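Local coordinates for protein antitoxin RelF (Mycobacterium tuberculosis, PDB 3G5O) that neutralises its partner toxin in a type II toxin-antitoxin system and, together with that toxin, binds DNA and represses its own promoter, at residues M8-I13 and Q33-K38; D25-T30 and A44-A49. All coordinates share one frame; numbering follows the deposited sequence.

Contact 1: M8-I13 and Q33-K38; sequences MRILPI and QITITK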
# COMPACT_ATOMS: atom_id res chain seq x y z
N MET A 8 -9.35 4.75 16.53
CA MET A 8 -7.91 5.04 16.34
C MET A 8 -7.26 5.63 17.59
O MET A 8 -6.93 6.83 17.62
CB MET A 8 -7.69 5.96 15.13
CG MET A 8 -7.72 5.25 13.78
SD MET A 8 -7.85 6.41 12.41
CE MET A 8 -9.63 6.46 12.17
N ARG A 9 -7.06 4.79 18.59
CA ARG A 9 -6.59 5.20 19.91
C ARG A 9 -5.07 5.36 20.03
O ARG A 9 -4.29 4.58 19.49
CB ARG A 9 -7.13 4.23 20.97
CG ARG A 9 -8.68 4.04 20.98
CD ARG A 9 -9.39 5.10 21.83
NE ARG A 9 -10.84 4.91 21.91
CZ ARG A 9 -11.73 5.47 21.09
NH1 ARG A 9 -11.33 6.26 20.11
NH2 ARG A 9 -13.04 5.24 21.24
N ILE A 10 -4.65 6.38 20.77
CA ILE A 10 -3.26 6.63 21.08
C ILE A 10 -3.13 6.42 22.58
O ILE A 10 -3.77 7.10 23.37
CB ILE A 10 -2.83 8.05 20.67
CG1 ILE A 10 -3.08 8.27 19.17
CG2 ILE A 10 -1.39 8.30 21.03
CD1 ILE A 10 -3.00 9.75 18.69
N LEU A 11 -2.30 5.46 22.96
CA LEU A 11 -2.25 5.00 24.34
C LEU A 11 -0.84 4.82 24.86
O LEU A 11 0.04 4.35 24.14
CB LEU A 11 -3.01 3.67 24.49
CG LEU A 11 -4.55 3.68 24.43
CD1 LEU A 11 -5.00 2.25 24.52
CD2 LEU A 11 -5.20 4.49 25.57
N PRO A 12 -0.63 5.17 26.14
CA PRO A 12 0.67 4.87 26.75
C PRO A 12 0.84 3.38 26.98
O PRO A 12 -0.15 2.68 27.17
CB PRO A 12 0.63 5.63 28.10
CG PRO A 12 -0.83 5.92 28.36
CD PRO A 12 -1.51 5.98 27.02
N ILE A 13 2.08 2.92 26.98
CA ILE A 13 2.40 1.53 27.18
C ILE A 13 1.91 1.03 28.55
O ILE A 13 1.47 -0.12 28.66
CB ILE A 13 3.93 1.32 26.98
CG1 ILE A 13 4.24 -0.03 26.35
CG2 ILE A 13 4.71 1.57 28.28
CD1 ILE A 13 5.72 -0.17 25.96
N GLN A 33 -6.96 0.56 15.40
CA GLN A 33 -5.52 0.62 15.60
C GLN A 33 -5.17 1.30 16.88
O GLN A 33 -5.88 2.21 17.32
CB GLN A 33 -4.80 1.35 14.47
CG GLN A 33 -5.71 2.20 13.67
CD GLN A 33 -4.96 2.84 12.51
OE1 GLN A 33 -5.40 2.75 11.36
NE2 GLN A 33 -3.84 3.49 12.81
N ILE A 34 -4.07 0.87 17.46
CA ILE A 34 -3.54 1.49 18.66
C ILE A 34 -2.15 1.97 18.35
O ILE A 34 -1.30 1.17 17.96
CB ILE A 34 -3.43 0.48 19.79
CG1 ILE A 34 -4.78 -0.19 20.04
CG2 ILE A 34 -2.87 1.17 21.06
CD1 ILE A 34 -4.69 -1.36 20.99
N THR A 35 -1.91 3.27 18.50
CA THR A 35 -0.56 3.79 18.53
C THR A 35 -0.13 3.78 19.99
O THR A 35 -0.81 4.35 20.89
CB THR A 35 -0.47 5.23 17.99
OG1 THR A 35 -0.96 5.29 16.65
CG2 THR A 35 0.98 5.75 18.03
N ILE A 36 1.01 3.13 20.23
CA ILE A 36 1.50 2.90 21.55
C ILE A 36 2.60 3.92 21.75
O ILE A 36 3.54 3.96 20.95
CB ILE A 36 2.07 1.47 21.69
CG1 ILE A 36 0.95 0.42 21.57
CG2 ILE A 36 2.81 1.32 23.02
CD1 ILE A 36 1.49 -1.03 21.59
N THR A 37 2.48 4.76 22.78
CA THR A 37 3.51 5.76 23.05
C THR A 37 4.44 5.35 24.19
O THR A 37 4.07 4.60 25.09
CB THR A 37 2.93 7.17 23.37
OG1 THR A 37 2.20 7.10 24.60
CG2 THR A 37 2.00 7.62 22.28
N LYS A 38 5.66 5.86 24.11
CA LYS A 38 6.72 5.61 25.07
C LYS A 38 7.39 6.97 25.24
O LYS A 38 7.78 7.59 24.25
CB LYS A 38 7.71 4.60 24.50
CG LYS A 38 8.19 3.55 25.48
CD LYS A 38 9.47 2.87 24.99
CE LYS A 38 10.11 2.07 26.12
NZ LYS A 38 11.61 1.99 26.02
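Strands 8-12 and 33-38 run parallel, and five backbone hydrogen bonds join them. R9 and L11 each use both N and O toward the partner strand, and I13, just past the strand, adds its N alone. The weak starting bond from R9 N to Q33 O is followed by T35 N to R9 O. The straightest is L11 N to T35 O at 2.8 Å, with an N-H...O angle of 170° and the donor nearly along the C=O axis. T37 N reaches L11 O at the same 2.8 Å from above the carbonyl plane, and I13 N closes the series on T37 O. CA-H groups of I34 and I36 also lean on R9 O and L11 O, so each of these carbonyls is approached by an amide and a CA-H.

Apolar contacts occupy both faces. On one, M8 lies alongside Q33, CG to CG 3.7 Å, and I10 crosses T37 at about a right angle, methyl to methyl, CG2 to CG2 3.7 Å. T37 OG1 sits in the crowded position between backbone N and carbonyl carbon (chi1 66°), which turns CG2 toward I10. On the other, L11 CD1 touches I34 CG2 loosely at 4.2 Å, beside F23 and I16, and I13 crosses I36 obliquely, CG1 to CG2 3.9 Å.

The end of K38 leads away from the contact, and its NZ forms a salt bridge with D25 of the second subunit. With amides and carbonyls carrying the polar bonding between the strands, the side chains add mainly van der Waals packing, and strand 8-12, outermost in this chain's sheet, is probably held largely by its backbone.

Contact 2: D25-T30 and A44-A49; sequences DAVSST and AVLVGA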
# COMPACT_ATOMS: atom_id res chain seq x y z
N ASP A 25 -7.14 -8.92 21.57
CA ASP A 25 -8.48 -9.39 21.17
C ASP A 25 -9.23 -8.30 20.42
O ASP A 25 -9.91 -8.61 19.43
CB ASP A 25 -9.35 -9.81 22.37
CG ASP A 25 -9.08 -11.21 22.87
OD1 ASP A 25 -8.54 -12.09 22.13
OD2 ASP A 25 -9.43 -11.44 24.04
N ALA A 26 -9.12 -7.04 20.89
CA ALA A 26 -9.86 -5.91 20.32
C ALA A 26 -9.45 -5.58 18.86
O ALA A 26 -10.32 -5.45 18.01
CB ALA A 26 -9.75 -4.64 21.19
N VAL A 27 -8.16 -5.44 18.59
CA VAL A 27 -7.74 -5.15 17.22
C VAL A 27 -7.93 -6.37 16.29
O VAL A 27 -8.18 -6.23 15.10
CB VAL A 27 -6.29 -4.59 17.13
CG1 VAL A 27 -6.13 -3.39 18.04
CG2 VAL A 27 -5.27 -5.67 17.45
N SER A 28 -7.85 -7.56 16.87
CA SER A 28 -7.98 -8.79 16.13
C SER A 28 -9.30 -8.90 15.40
O SER A 28 -9.38 -9.42 14.29
CB SER A 28 -7.95 -9.94 17.12
OG SER A 28 -7.87 -11.10 16.37
N SER A 29 -10.35 -8.45 16.05
CA SER A 29 -11.70 -8.67 15.53
C SER A 29 -12.24 -7.45 14.75
O SER A 29 -13.39 -7.46 14.26
CB SER A 29 -12.60 -9.04 16.69
OG SER A 29 -12.51 -8.04 17.69
N THR A 30 -11.39 -6.42 14.58
CA THR A 30 -11.82 -5.15 14.03
C THR A 30 -10.75 -4.48 13.13
O THR A 30 -9.65 -5.02 12.94
CB THR A 30 -12.15 -4.14 15.17
OG1 THR A 30 -10.93 -3.75 15.81
CG2 THR A 30 -13.13 -4.73 16.25
N ALA A 44 5.14 2.50 18.46
CA ALA A 44 4.69 1.31 17.72
C ALA A 44 3.22 1.44 17.46
O ALA A 44 2.49 2.24 18.11
CB ALA A 44 4.95 0.04 18.52
N VAL A 45 2.75 0.59 16.55
CA VAL A 45 1.35 0.55 16.22
C VAL A 45 0.94 -0.92 16.29
O VAL A 45 1.66 -1.83 15.81
CB VAL A 45 1.07 1.15 14.80
CG1 VAL A 45 -0.37 0.92 14.41
CG2 VAL A 45 1.39 2.65 14.77
N LEU A 46 -0.23 -1.15 16.89
CA LEU A 46 -0.82 -2.49 16.91
C LEU A 46 -2.11 -2.53 16.09
O LEU A 46 -2.99 -1.69 16.30
CB LEU A 46 -1.09 -2.93 18.37
CG LEU A 46 -1.49 -4.37 18.66
CD1 LEU A 46 -0.27 -5.30 18.61
CD2 LEU A 46 -2.13 -4.45 20.06
N VAL A 47 -2.23 -3.52 15.19
CA VAL A 47 -3.45 -3.72 14.40
C VAL A 47 -3.78 -5.20 14.32
O VAL A 47 -2.94 -6.02 14.62
CB VAL A 47 -3.32 -3.17 12.94
CG1 VAL A 47 -3.16 -1.69 12.97
CG2 VAL A 47 -2.15 -3.82 12.21
N GLY A 48 -5.00 -5.55 13.89
CA GLY A 48 -5.39 -6.96 13.76
C GLY A 48 -4.52 -7.62 12.70
O GLY A 48 -4.02 -6.94 11.76
N ALA A 49 -4.30 -8.93 12.83
CA ALA A 49 -3.65 -9.67 11.77
C ALA A 49 -4.41 -9.63 10.43
O ALA A 49 -3.78 -9.49 9.35
CB ALA A 49 -3.39 -11.15 12.20
O HOH W 1 -7.14 -3.78 13.37
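T30 OG1 is gripped by two hydrogen bonds: it donates to A26 O at 2.8 Å, from above the carbonyl plane, and accepts from D32 N. Together they pin the turn after helix 20-28, where S29 OG also reaches D25 O. From this turn T30 O accepts a bond of 2.8 Å from a water, which in turn accepts from G48 N, also at 2.8 Å, a water-mediated polar link to the end of strand 41-48.

V27 supplies most of the apolar packing. With CG1 anti to the carbonyl carbon (chi1 -54°), CG2 takes the crowded position and comes down on the V47-G48 peptide, 3.5 Å from V47 C. The same methyl meets L46 CG at 4.2 Å; L46 CG is anti to its backbone N (chi1 -170°). Close backbone approach completes the fit, V27 O lying 3.2 Å from G48 CA, with no side chain on the glycine to hold the two backbones apart.

G48 is the N-cap of helix 49-62. The strand before it pairs antiparallel with a strand of the second subunit, so the sheet continues across the interface, the dimeric N-terminal arrangement of Phd/YefM antitoxins, with helix 20-28 packed against the sheet.

Both contacts belong to one small sheet with a helix against it, and strand 33-38 connects them: its amides and carbonyls pair with strand 8-12 on one edge and with strand 41-48 on the other, the latter probably through hydrogen bonds of I36 N to A44 O and L46 N to I34 O. Contact 1 is partly exposed and joins strand to strand, chiefly by direct backbone hydrogen bonds. Contact 2 is buried and joins helix to strand, by methyl packing, a tight glycine and one bridging water. I34 packs on V27, so the apolar layers meet. The second subunit touches both contacts.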